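PDB 1O8P: putatuve endo-xylanase from Clostridium stercorarium, which probably binds xylan and cellulose chains through this family 6 carbohydrate-binding module, a beta-sandwich domain attached to a xylan-degrading enzyme. Local coordinates for residues T64-D69 / V128-L133; Y56-Y61 / S136-V141. One frame throughout, in Å; residues are numbered along the deposited sequence.

Interaction 1 of 2, residues T64-D69 / V128-L133; sequences TYKNID and VKDIVL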
loop_
_atom_site.group_PDB
_atom_site.type_symbol
_atom_site.label_atom_id
_atom_site.label_comp_id
_atom_site.label_asym_id
_atom_site.label_seq_id
_atom_site.Cartn_x
_atom_site.Cartn_y
_atom_site.Cartn_z
ATOM N N THR A 64 5.589 1.555 5.990
ATOM C CA THR A 64 6.746 0.923 5.437
ATOM C C THR A 64 6.621 -0.565 5.650
ATOM O O THR A 64 6.278 -1.004 6.749
ATOM C CB THR A 64 7.995 1.443 6.147
ATOM O OG1 THR A 64 8.171 2.830 5.846
ATOM C CG2 THR A 64 9.310 0.723 5.647
ATOM N N TYR A 65 6.947 -1.314 4.601
ATOM C CA TYR A 65 6.866 -2.767 4.538
ATOM C C TYR A 65 8.209 -3.266 4.065
ATOM O O TYR A 65 8.549 -3.185 2.880
ATOM C CB TYR A 65 5.746 -3.206 3.555
ATOM C CG TYR A 65 4.442 -2.560 3.907
ATOM C CD1 TYR A 65 4.159 -1.241 3.502
ATOM C CD2 TYR A 65 3.493 -3.241 4.667
ATOM C CE1 TYR A 65 2.970 -0.639 3.835
ATOM C CE2 TYR A 65 2.293 -2.639 5.007
ATOM C CZ TYR A 65 2.042 -1.333 4.587
ATOM O OH TYR A 65 0.874 -0.702 4.945
ATOM N N LYS A 66 8.968 -3.807 5.012
ATOM C CA LYS A 66 10.334 -4.230 4.777
ATOM C C LYS A 66 10.399 -5.597 4.153
ATOM O O LYS A 66 9.489 -6.380 4.293
ATOM C CB LYS A 66 11.098 -4.218 6.114
ATOM C CG LYS A 66 11.393 -2.821 6.633
ATOM C CD LYS A 66 12.259 -2.901 7.891
ATOM C CE LYS A 66 13.665 -2.320 7.650
ATOM N NZ LYS A 66 14.571 -3.154 6.731
ATOM N N ASN A 67 11.469 -5.883 3.426
ATOM C CA ASN A 67 11.733 -7.246 2.965
ATOM C C ASN A 67 10.648 -7.810 2.048
ATOM O O ASN A 67 10.239 -8.955 2.204
ATOM C CB ASN A 67 12.018 -8.185 4.169
ATOM C CG ASN A 67 13.173 -7.662 5.043
ATOM O OD1 ASN A 67 13.042 -7.461 6.274
ATOM N ND2 ASN A 67 14.287 -7.396 4.402
ATOM N N ILE A 68 10.198 -7.020 1.074
ATOM C CA ILE A 68 9.328 -7.598 0.031
ATOM C C ILE A 68 10.187 -8.232 -1.088
ATOM O O ILE A 68 11.081 -7.590 -1.645
ATOM C CB ILE A 68 8.344 -6.545 -0.526
ATOM C CG1 ILE A 68 7.599 -5.802 0.595
ATOM C CG2 ILE A 68 7.411 -7.136 -1.564
ATOM C CD1 ILE A 68 7.056 -6.680 1.731
ATOM N N ASP A 69 9.884 -9.478 -1.420
ATOM C CA ASP A 69 10.602 -10.201 -2.442
ATOM C C ASP A 69 9.888 -10.079 -3.812
ATOM O O ASP A 69 8.819 -10.656 -4.012
ATOM C CB ASP A 69 10.747 -11.645 -2.000
ATOM C CG ASP A 69 11.547 -12.449 -2.954
ATOM O OD1 ASP A 69 12.023 -11.879 -3.951
ATOM O OD2 ASP A 69 11.732 -13.664 -2.819
ATOM N N VAL A 128 14.946 -8.029 -3.435
ATOM C CA VAL A 128 14.347 -7.734 -2.145
ATOM C C VAL A 128 14.414 -6.256 -1.815
ATOM O O VAL A 128 15.524 -5.684 -1.776
ATOM C CB VAL A 128 14.954 -8.590 -0.996
ATOM C CG1 VAL A 128 14.229 -8.261 0.336
ATOM C CG2 VAL A 128 14.788 -10.080 -1.338
ATOM N N LYS A 129 13.228 -5.652 -1.581
ATOM C CA LYS A 129 13.098 -4.225 -1.329
ATOM C C LYS A 129 12.230 -3.892 -0.120
ATOM O O LYS A 129 11.301 -4.619 0.235
ATOM C CB LYS A 129 12.503 -3.471 -2.541
ATOM C CG LYS A 129 13.228 -3.600 -3.891
ATOM C CD LYS A 129 14.613 -2.991 -3.902
ATOM C CE LYS A 129 15.131 -2.778 -5.348
ATOM N NZ LYS A 129 16.018 -3.965 -5.787
ATOM N N ASP A 130 12.526 -2.748 0.487
ATOM C CA ASP A 130 11.630 -2.111 1.428
ATOM C C ASP A 130 10.685 -1.194 0.705
ATOM O O ASP A 130 11.125 -0.315 -0.043
ATOM C CB ASP A 130 12.407 -1.326 2.462
ATOM C CG ASP A 130 13.281 -2.219 3.327
ATOM O OD1 ASP A 130 13.165 -3.482 3.335
ATOM O OD2 ASP A 130 14.164 -1.718 4.005
ATOM N N ILE A 131 9.386 -1.398 0.933
ATOM C CA ILE A 131 8.344 -0.618 0.239
ATOM C C ILE A 131 7.669 0.363 1.187
ATOM O O ILE A 131 7.270 0.018 2.309
ATOM C CB ILE A 131 7.262 -1.530 -0.448
ATOM C CG1 ILE A 131 7.884 -2.324 -1.589
ATOM C CG2 ILE A 131 6.102 -0.664 -1.076
ATOM C CD1 ILE A 131 8.316 -1.439 -2.829
ATOM N N VAL A 132 7.530 1.584 0.698
ATOM C CA VAL A 132 6.844 2.643 1.424
ATOM C C VAL A 132 5.618 3.143 0.659
ATOM O O VAL A 132 5.715 3.473 -0.506
ATOM C CB VAL A 132 7.844 3.817 1.720
ATOM C CG1 VAL A 132 7.195 4.886 2.593
ATOM C CG2 VAL A 132 9.121 3.228 2.370
ATOM N N LEU A 133 4.463 3.185 1.332
ATOM C CA LEU A 133 3.246 3.843 0.803
ATOM C C LEU A 133 3.124 5.245 1.445
ATOM O O LEU A 133 3.136 5.362 2.661
ATOM C CB LEU A 133 2.000 2.998 1.135
ATOM C CG LEU A 133 2.059 1.525 0.700
ATOM C CD1 LEU A 133 0.747 0.812 1.125
ATOM C CD2 LEU A 133 2.286 1.428 -0.848
#
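Val128 lays CG1 3.8 Å from CA of Asn67 and makes a non-hydrogen-bonded pair with Asp69, where strand 128-135 begins and strand 62-69 ends, the two running antiparallel. Lys129 and Ile68 form the next, hydrogen-bonded pair: Ile68 N reaches Lys129 O at 2.8 Å, and Lys129 N returns a bond to Ile68 O. The tail of Lys129 leads away, its NZ bonding to Ala126 O. At Asp130 the register slips by one residue, a beta bulge in which Asn67 adopts a positive phi (61°). With Asp130 CG anti to the carbonyl carbon (chi1 -64°), OD1 takes Asn67 N on its anti side at 2.9 Å, while OD2 meets Lys66 NZ on its syn side at 3.1 Å, a salt bridge 35° out of the carboxylate plane. The Lys66 and Asp130 side chains lie side by side, pointing the same way. Ile131 pairs with Tyr65 by two backbone bonds, Tyr65 N to Ile131 O being 2.7 Å; its side chain crosses that of Ile68 at about a right angle, Ile131 CG1 4.1 Å from Ile68 CG1. Val132 CG2 touches Thr64 OG1 at 3.6 Å on the other face. Leu133 CD1 lies 3.8 Å from Tyr65 CE1 on the buried face. Since Lys129 O is badly angled for Asn67 N, Asp130 supplies its acceptor, and the two grips should fix the carboxylate's rotation and probably stabilise its negative charge.

Interaction 2 of 2, residues Y56-Y61 / S136-V141; sequences YIENGY and SGPVNV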
loop_
_atom_site.group_PDB
_atom_site.type_symbol
_atom_site.label_atom_id
_atom_site.label_comp_id
_atom_site.label_asym_id
_atom_site.label_seq_id
_atom_site.Cartn_x
_atom_site.Cartn_y
_atom_site.Cartn_z
ATOM N N TYR A 56 -7.668 6.362 9.394
ATOM C CA TYR A 56 -7.338 7.627 10.077
ATOM C C TYR A 56 -6.053 8.169 9.481
ATOM O O TYR A 56 -5.187 8.702 10.182
ATOM C CB TYR A 56 -7.259 7.524 11.618
ATOM C CG TYR A 56 -8.571 7.446 12.406
ATOM C CD1 TYR A 56 -9.824 7.355 11.771
ATOM C CD2 TYR A 56 -8.549 7.420 13.800
ATOM C CE1 TYR A 56 -11.023 7.255 12.514
ATOM C CE2 TYR A 56 -9.711 7.318 14.552
ATOM C CZ TYR A 56 -10.964 7.234 13.921
ATOM O OH TYR A 56 -12.122 7.113 14.695
ATOM N N ILE A 57 -5.934 8.018 8.159
ATOM C CA ILE A 57 -4.771 8.478 7.380
ATOM C C ILE A 57 -4.948 9.933 6.930
ATOM O O ILE A 57 -6.056 10.372 6.641
ATOM C CB ILE A 57 -4.501 7.506 6.185
ATOM C CG1 ILE A 57 -3.738 6.252 6.670
ATOM C CG2 ILE A 57 -3.810 8.200 4.994
ATOM C CD1 ILE A 57 -3.825 5.095 5.699
ATOM N N GLU A 58 -3.852 10.676 6.917
ATOM C CA GLU A 58 -3.840 12.056 6.461
ATOM C C GLU A 58 -2.732 12.279 5.440
ATOM O O GLU A 58 -1.827 11.462 5.317
ATOM C CB GLU A 58 -3.605 12.987 7.660
ATOM C CG GLU A 58 -4.713 12.984 8.711
ATOM C CD GLU A 58 -6.089 13.461 8.223
ATOM O OE1 GLU A 58 -6.225 14.117 7.151
ATOM O OE2 GLU A 58 -7.078 13.192 8.947
ATOM N N ASN A 59 -2.804 13.398 4.711
ATOM C CA ASN A 59 -1.676 13.890 3.909
ATOM C C ASN A 59 -0.337 13.837 4.667
ATOM O O ASN A 59 -0.223 14.344 5.793
ATOM C CB ASN A 59 -1.948 15.337 3.426
ATOM C CG ASN A 59 -0.885 15.828 2.498
ATOM O OD1 ASN A 59 -0.379 15.050 1.725
ATOM N ND2 ASN A 59 -0.514 17.106 2.580
ATOM N N GLY A 60 0.669 13.233 4.040
ATOM C CA GLY A 60 1.996 13.085 4.587
ATOM C C GLY A 60 2.222 11.804 5.376
ATOM O O GLY A 60 3.378 11.481 5.706
ATOM N N TYR A 61 1.148 11.076 5.698
ATOM C CA TYR A 61 1.300 9.744 6.363
ATOM C C TYR A 61 1.949 8.709 5.448
ATOM O O TYR A 61 1.962 8.865 4.231
ATOM C CB TYR A 61 -0.036 9.170 6.804
ATOM C CG TYR A 61 -0.635 9.775 8.040
ATOM C CD1 TYR A 61 -0.383 11.106 8.401
ATOM C CD2 TYR A 61 -1.494 9.007 8.841
ATOM C CE1 TYR A 61 -0.957 11.664 9.556
ATOM C CE2 TYR A 61 -2.064 9.523 10.007
ATOM C CZ TYR A 61 -1.799 10.848 10.357
ATOM O OH TYR A 61 -2.408 11.343 11.464
ATOM N N SER A 136 -1.619 11.052 0.386
ATOM C CA SER A 136 -1.847 12.493 0.160
ATOM C C SER A 136 -3.188 12.956 0.732
ATOM O O SER A 136 -3.592 14.122 0.646
ATOM C CB SER A 136 -1.686 12.861 -1.327
ATOM O OG SER A 136 -2.773 12.385 -2.081
ATOM N N GLY A 137 -3.859 12.044 1.387
ATOM C CA GLY A 137 -5.170 12.338 1.906
ATOM C C GLY A 137 -5.771 11.082 2.509
ATOM O O GLY A 137 -5.180 10.004 2.450
ATOM N N PRO A 138 -6.926 11.249 3.144
ATOM C CA PRO A 138 -7.666 10.131 3.772
ATOM C C PRO A 138 -7.998 8.972 2.789
ATOM O O PRO A 138 -8.523 9.202 1.682
ATOM C CB PRO A 138 -8.953 10.807 4.294
ATOM C CG PRO A 138 -8.636 12.326 4.334
ATOM C CD PRO A 138 -7.563 12.564 3.342
ATOM N N VAL A 139 -7.663 7.752 3.192
ATOM C CA VAL A 139 -7.946 6.541 2.427
ATOM C C VAL A 139 -7.835 5.352 3.413
ATOM O O VAL A 139 -7.072 5.399 4.367
ATOM C CB VAL A 139 -6.964 6.366 1.194
ATOM C CG1 VAL A 139 -5.479 6.204 1.666
ATOM C CG2 VAL A 139 -7.418 5.199 0.204
ATOM N N ASN A 140 -8.647 4.326 3.217
ATOM C CA ASN A 140 -8.446 3.058 3.933
ATOM C C ASN A 140 -7.831 2.022 3.003
ATOM O O ASN A 140 -8.201 1.934 1.848
ATOM C CB ASN A 140 -9.754 2.528 4.493
ATOM C CG ASN A 140 -10.283 3.355 5.668
ATOM O OD1 ASN A 140 -11.293 3.004 6.234
ATOM N ND2 ASN A 140 -9.598 4.427 6.047
ATOM N N VAL A 141 -6.872 1.248 3.523
ATOM C CA VAL A 141 -6.161 0.273 2.731
ATOM C C VAL A 141 -6.248 -1.078 3.430
ATOM O O VAL A 141 -5.799 -1.224 4.565
ATOM C CB VAL A 141 -4.692 0.647 2.492
ATOM C CG1 VAL A 141 -4.089 -0.258 1.364
ATOM C CG2 VAL A 141 -4.528 2.170 2.158
HETATM O O HOH W 1 -8.186 7.238 6.237
#
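Ile57 points its side chain at the loop 137-139 and makes the largest contact of the two segments, its methyls lying against two backbone carbonyls. With CG1 anti to the carbonyl carbon (chi1 -80°) and CG2 anti to the backbone N, the two branches divide the work: CG2 sits 3.4 Å from Gly137 O, whereas CD1, at the end of the other branch, comes 3.5 Å from Val139 O. The apolar pair is Ile57 CG2 with Val139 CG1, 4.2 Å apart. Phe135 touches the same isoleucine, placing it in the interior. Further out, the carboxylate oxygen OE1 of Glu58 makes a loose, oblique van der Waals approach to CG of the Pro138 ring.

One CA-H...O contact joins the backbones, Pro138 CA to Ile57 O (3.3 Å). Asn59 lies over Ser136, its OD1 3.3 Å from Ser136 CA. These are two connections of the beta-sandwich: residues 56-61 lead from strand 52-55 into strand 62-69, and residues 136-139 carry the chain from strand 128-135 of one sheet to strand 140-147 of the other. In family 6 modules a sugar-binding cleft can lie among loops joining the two sheets, and these loops may border one here. The first closes with a type II turn from Glu58 to Tyr61, with Gly60 at its positive phi and the Tyr61 ring placing one face under Glu58 N.

Hydrogen bonding between the segments runs through water 1, which accepts from Ile57 N at 3.1 Å and donates to Val139 O at 2.8 Å. That carbonyl has a second donor, Asn140 ND2, at 3.2 Å. Val139 O lies in the plane of the Asn140 amide and the N-H points straight at it (174°), but ND2 sits above the Val139 carbonyl plane, at a C=O...N angle of only 85°. The Asn140 side chain also contacts Phe112 and Tyr115.

In the fold
Along the chain the segments come in the order 56-61, 64-69, 128-133, 136-141, so interaction 1 is nested inside the loop closed by interaction 2. Their centres are 19 Å apart, on opposite sides of the centre of the chain. Interaction 1 pairs strands 62-69 and 128-135 within the mixed sheet; interaction 2 brings together the loops at the end of that pair, where the chain passes to strand 140-147 in the second sheet of the sandwich. Phe135, between residues 128-133 and 136-141, bonds through its backbone to Gly60 and Tyr61, continuing the pairing up to interaction 2. The calcium ion lies about 9 Å from the Tyr65 side chain and about 10 Å from that of Asn140.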